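Local coordinates for transcriptional repressor of the blcABC operon (Agrobacterium tumefaciens, PDB 3MQ0), which probably binds DNA through a helix-turn-helix domain to repress transcription of the blcABC operon, and is regulated through its oligomerization, at residues Gly222-Ile236 / Leu257-Tyr270. Numbering follows the deposited sequence.
Sequences GAAIRDYSGAASAGI and LRTTANALSEKLGY
Arg-226 lays its aliphatic stem along one face of the Tyr-270 ring: CB sits 4.1 Å from the ring centroid and 18° off the normal, a CH-pi contact. The stem runs extended from CG to NE, bringing CD over CZ and carrying NH1 to Gly-230 O (3.2 Å), in the carbonyl plane and close to that of the guanidinium. Gly-230 ends the type I turn from Asp-227; the bond and the ring together limit the rotation of the arginine. Deeper, Ser-265 OG accepts from Arg-226 N at 2.7 Å, nearly straight at 174°, and donates to Ala-261 O from above its carbonyl plane; a water joins it to Ala-224 O and Asn-262 OD1. Beside these bonds, Ile-225 divides its branches: CD1 meets Ala-261 CB (3.6 Å) and Leu-264, whereas CG2, anti to the backbone N, reaches Leu-268 CD1. The helical segment 257-267 runs nearly parallel to strand 222-226 (12°; axes 6.8 Å apart at closest approach). At Gly-269, with positive phi, a Schellman motif returns Tyr-270 N to Ser-265 O, setting the ring beside Arg-226. Within this GAF-like domain, Ser-265 thus ties strand to helix through directional bonds, while apolar contacts pack the helix against the sheet face.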
# COMPACT_ATOMS: atom_id res chain seq x y z
N GLY B 222 -12.16 -25.61 -7.05
CA GLY B 222 -11.51 -24.52 -6.33
C GLY B 222 -11.05 -23.36 -7.19
O GLY B 222 -10.79 -23.55 -8.38
N ALA B 223 -10.94 -22.18 -6.60
CA ALA B 223 -10.38 -21.02 -7.29
C ALA B 223 -9.60 -20.14 -6.31
O ALA B 223 -9.79 -20.22 -5.10
CB ALA B 223 -11.48 -20.19 -7.95
N ALA B 224 -8.72 -19.30 -6.84
CA ALA B 224 -7.85 -18.50 -6.01
C ALA B 224 -8.42 -17.11 -5.72
O ALA B 224 -8.99 -16.47 -6.60
CB ALA B 224 -6.48 -18.35 -6.67
N ILE B 225 -8.24 -16.66 -4.50
CA ILE B 225 -8.57 -15.29 -4.09
C ILE B 225 -7.25 -14.56 -3.95
O ILE B 225 -6.33 -15.06 -3.30
CB ILE B 225 -9.32 -15.28 -2.74
CG1 ILE B 225 -10.57 -16.17 -2.77
CG2 ILE B 225 -9.63 -13.84 -2.29
CD1 ILE B 225 -11.53 -15.83 -3.86
N ARG B 226 -7.15 -13.38 -4.54
CA ARG B 226 -5.91 -12.62 -4.47
C ARG B 226 -6.09 -11.33 -3.68
O ARG B 226 -7.17 -10.72 -3.71
CB ARG B 226 -5.38 -12.34 -5.87
CG ARG B 226 -4.98 -13.63 -6.57
CD ARG B 226 -4.55 -13.45 -8.00
NE ARG B 226 -4.43 -14.77 -8.63
CZ ARG B 226 -3.39 -15.57 -8.49
NH1 ARG B 226 -2.36 -15.20 -7.75
NH2 ARG B 226 -3.38 -16.76 -9.09
N ASP B 227 -5.03 -10.92 -2.99
CA ASP B 227 -5.05 -9.70 -2.18
C ASP B 227 -4.53 -8.52 -3.00
O ASP B 227 -4.15 -8.69 -4.16
CB ASP B 227 -4.21 -9.87 -0.90
CG ASP B 227 -2.76 -10.23 -1.18
OD1 ASP B 227 -2.16 -9.69 -2.14
OD2 ASP B 227 -2.20 -11.06 -0.42
N TYR B 228 -4.49 -7.35 -2.38
CA TYR B 228 -4.13 -6.15 -3.12
C TYR B 228 -2.79 -6.34 -3.83
O TYR B 228 -2.57 -5.83 -4.92
CB TYR B 228 -4.11 -4.93 -2.20
CG TYR B 228 -3.02 -4.95 -1.16
CD1 TYR B 228 -1.86 -4.20 -1.33
CD2 TYR B 228 -3.16 -5.70 -0.00
CE1 TYR B 228 -0.86 -4.22 -0.38
CE2 TYR B 228 -2.16 -5.72 0.96
CZ TYR B 228 -1.02 -4.98 0.76
OH TYR B 228 -0.03 -5.00 1.72
N SER B 229 -1.91 -7.12 -3.20
CA SER B 229 -0.57 -7.36 -3.72
C SER B 229 -0.52 -8.21 -4.98
O SER B 229 0.49 -8.21 -5.69
CB SER B 229 0.28 -8.02 -2.64
OG SER B 229 1.34 -8.75 -3.24
N GLY B 230 -1.58 -8.96 -5.27
CA GLY B 230 -1.57 -9.87 -6.40
C GLY B 230 -1.27 -11.31 -6.01
O GLY B 230 -1.48 -12.23 -6.80
N ALA B 231 -0.79 -11.51 -4.79
CA ALA B 231 -0.49 -12.86 -4.32
C ALA B 231 -1.77 -13.62 -3.98
O ALA B 231 -2.73 -13.04 -3.48
CB ALA B 231 0.41 -12.79 -3.12
N ALA B 232 -1.77 -14.93 -4.23
CA ALA B 232 -2.89 -15.78 -3.83
C ALA B 232 -2.91 -15.89 -2.32
O ALA B 232 -2.03 -16.49 -1.72
CB ALA B 232 -2.76 -17.14 -4.45
N SER B 233 -3.93 -15.30 -1.70
CA SER B 233 -3.97 -15.22 -0.24
C SER B 233 -4.92 -16.23 0.37
O SER B 233 -4.80 -16.56 1.55
CB SER B 233 -4.37 -13.81 0.20
OG SER B 233 -5.66 -13.46 -0.28
N ALA B 234 -5.88 -16.69 -0.42
CA ALA B 234 -6.88 -17.63 0.08
C ALA B 234 -7.43 -18.43 -1.08
O ALA B 234 -7.19 -18.11 -2.23
CB ALA B 234 -8.00 -16.88 0.80
N GLY B 235 -8.18 -19.48 -0.76
CA GLY B 235 -8.83 -20.30 -1.77
C GLY B 235 -10.32 -20.39 -1.46
O GLY B 235 -10.72 -20.36 -0.30
N ILE B 236 -11.13 -20.49 -2.50
CA ILE B 236 -12.54 -20.75 -2.32
C ILE B 236 -12.89 -22.03 -3.08
O ILE B 236 -12.34 -22.28 -4.17
CB ILE B 236 -13.40 -19.57 -2.80
CG1 ILE B 236 -14.88 -19.84 -2.56
CG2 ILE B 236 -13.19 -19.25 -4.29
CD1 ILE B 236 -15.77 -18.64 -2.94
N LEU B 257 -16.83 -20.31 -10.90
CA LEU B 257 -16.08 -20.07 -9.67
C LEU B 257 -14.85 -19.19 -9.88
O LEU B 257 -14.53 -18.36 -9.03
CB LEU B 257 -15.68 -21.38 -9.00
CG LEU B 257 -15.24 -21.23 -7.54
CD1 LEU B 257 -16.33 -20.65 -6.67
CD2 LEU B 257 -14.79 -22.57 -7.00
N ARG B 258 -14.16 -19.36 -11.00
CA ARG B 258 -12.98 -18.55 -11.31
C ARG B 258 -13.33 -17.07 -11.32
O ARG B 258 -12.61 -16.24 -10.72
CB ARG B 258 -12.34 -18.96 -12.66
CG ARG B 258 -11.06 -18.20 -12.99
CD ARG B 258 -10.57 -18.46 -14.42
NE ARG B 258 -11.43 -17.84 -15.44
CZ ARG B 258 -11.35 -16.57 -15.83
NH1 ARG B 258 -10.44 -15.77 -15.30
NH2 ARG B 258 -12.18 -16.11 -16.77
N THR B 259 -14.43 -16.72 -11.98
CA THR B 259 -14.82 -15.31 -12.08
C THR B 259 -15.41 -14.77 -10.77
O THR B 259 -15.26 -13.59 -10.44
CB THR B 259 -15.77 -15.07 -13.25
OG1 THR B 259 -16.89 -15.95 -13.16
CG2 THR B 259 -15.05 -15.33 -14.58
N THR B 260 -16.11 -15.64 -10.04
CA THR B 260 -16.60 -15.30 -8.70
C THR B 260 -15.42 -14.96 -7.80
O THR B 260 -15.45 -13.97 -7.07
CB THR B 260 -17.38 -16.50 -8.08
OG1 THR B 260 -18.60 -16.69 -8.81
CG2 THR B 260 -17.70 -16.25 -6.60
N ALA B 261 -14.37 -15.78 -7.87
CA ALA B 261 -13.16 -15.55 -7.08
C ALA B 261 -12.48 -14.24 -7.47
O ALA B 261 -12.02 -13.50 -6.60
CB ALA B 261 -12.19 -16.72 -7.26
N ASN B 262 -12.39 -13.96 -8.77
CA ASN B 262 -11.89 -12.67 -9.25
C ASN B 262 -12.67 -11.47 -8.70
O ASN B 262 -12.09 -10.45 -8.32
CB ASN B 262 -11.84 -12.65 -10.78
CG ASN B 262 -10.76 -13.56 -11.33
OD1 ASN B 262 -9.88 -14.01 -10.60
ND2 ASN B 262 -10.82 -13.85 -12.62
N ALA B 263 -13.99 -11.60 -8.63
CA ALA B 263 -14.82 -10.52 -8.10
C ALA B 263 -14.57 -10.33 -6.61
O ALA B 263 -14.53 -9.21 -6.10
CB ALA B 263 -16.30 -10.79 -8.35
N LEU B 264 -14.39 -11.44 -5.90
CA LEU B 264 -14.06 -11.34 -4.48
C LEU B 264 -12.70 -10.68 -4.26
O LEU B 264 -12.54 -9.85 -3.36
CB LEU B 264 -14.09 -12.74 -3.84
CG LEU B 264 -14.09 -12.86 -2.32
CD1 LEU B 264 -15.16 -11.99 -1.70
CD2 LEU B 264 -14.31 -14.32 -1.92
N SER B 265 -11.71 -11.07 -5.07
CA SER B 265 -10.36 -10.48 -5.01
C SER B 265 -10.39 -8.96 -5.20
O SER B 265 -9.70 -8.21 -4.50
CB SER B 265 -9.47 -11.11 -6.09
OG SER B 265 -9.33 -12.50 -5.84
N GLU B 266 -11.20 -8.51 -6.14
CA GLU B 266 -11.36 -7.08 -6.39
C GLU B 266 -11.86 -6.36 -5.14
O GLU B 266 -11.42 -5.26 -4.81
CB GLU B 266 -12.31 -6.84 -7.56
CG GLU B 266 -12.32 -5.41 -8.03
CD GLU B 266 -13.11 -5.22 -9.30
OE1 GLU B 266 -14.36 -5.25 -9.23
OE2 GLU B 266 -12.49 -5.04 -10.38
N LYS B 267 -12.76 -6.99 -4.40
CA LYS B 267 -13.25 -6.40 -3.16
C LYS B 267 -12.14 -6.28 -2.13
O LYS B 267 -12.25 -5.49 -1.21
CB LYS B 267 -14.41 -7.23 -2.61
CG LYS B 267 -15.65 -7.16 -3.47
CD LYS B 267 -16.79 -7.96 -2.86
CE LYS B 267 -18.08 -7.76 -3.65
NZ LYS B 267 -19.15 -8.71 -3.22
N LEU B 268 -11.07 -7.06 -2.29
CA LEU B 268 -9.97 -7.06 -1.33
C LEU B 268 -8.79 -6.21 -1.79
O LEU B 268 -7.75 -6.17 -1.12
CB LEU B 268 -9.51 -8.49 -1.05
CG LEU B 268 -10.58 -9.45 -0.52
CD1 LEU B 268 -10.00 -10.85 -0.37
CD2 LEU B 268 -11.14 -8.95 0.80
N GLY B 269 -8.94 -5.55 -2.93
CA GLY B 269 -7.93 -4.64 -3.41
C GLY B 269 -7.17 -5.10 -4.63
O GLY B 269 -6.40 -4.32 -5.20
N TYR B 270 -7.37 -6.34 -5.05
CA TYR B 270 -6.71 -6.85 -6.25
C TYR B 270 -7.17 -6.10 -7.50
O TYR B 270 -8.36 -5.88 -7.71
CB TYR B 270 -6.98 -8.35 -6.41
CG TYR B 270 -6.36 -8.96 -7.64
CD1 TYR B 270 -4.98 -8.98 -7.81
CD2 TYR B 270 -7.15 -9.52 -8.64
CE1 TYR B 270 -4.40 -9.55 -8.93
CE2 TYR B 270 -6.58 -10.09 -9.76
CZ TYR B 270 -5.21 -10.10 -9.90
OH TYR B 270 -4.64 -10.66 -11.02
O HOH W 1 -8.66 -14.31 -8.00
O HOH W 2 -5.81 -7.30 0.30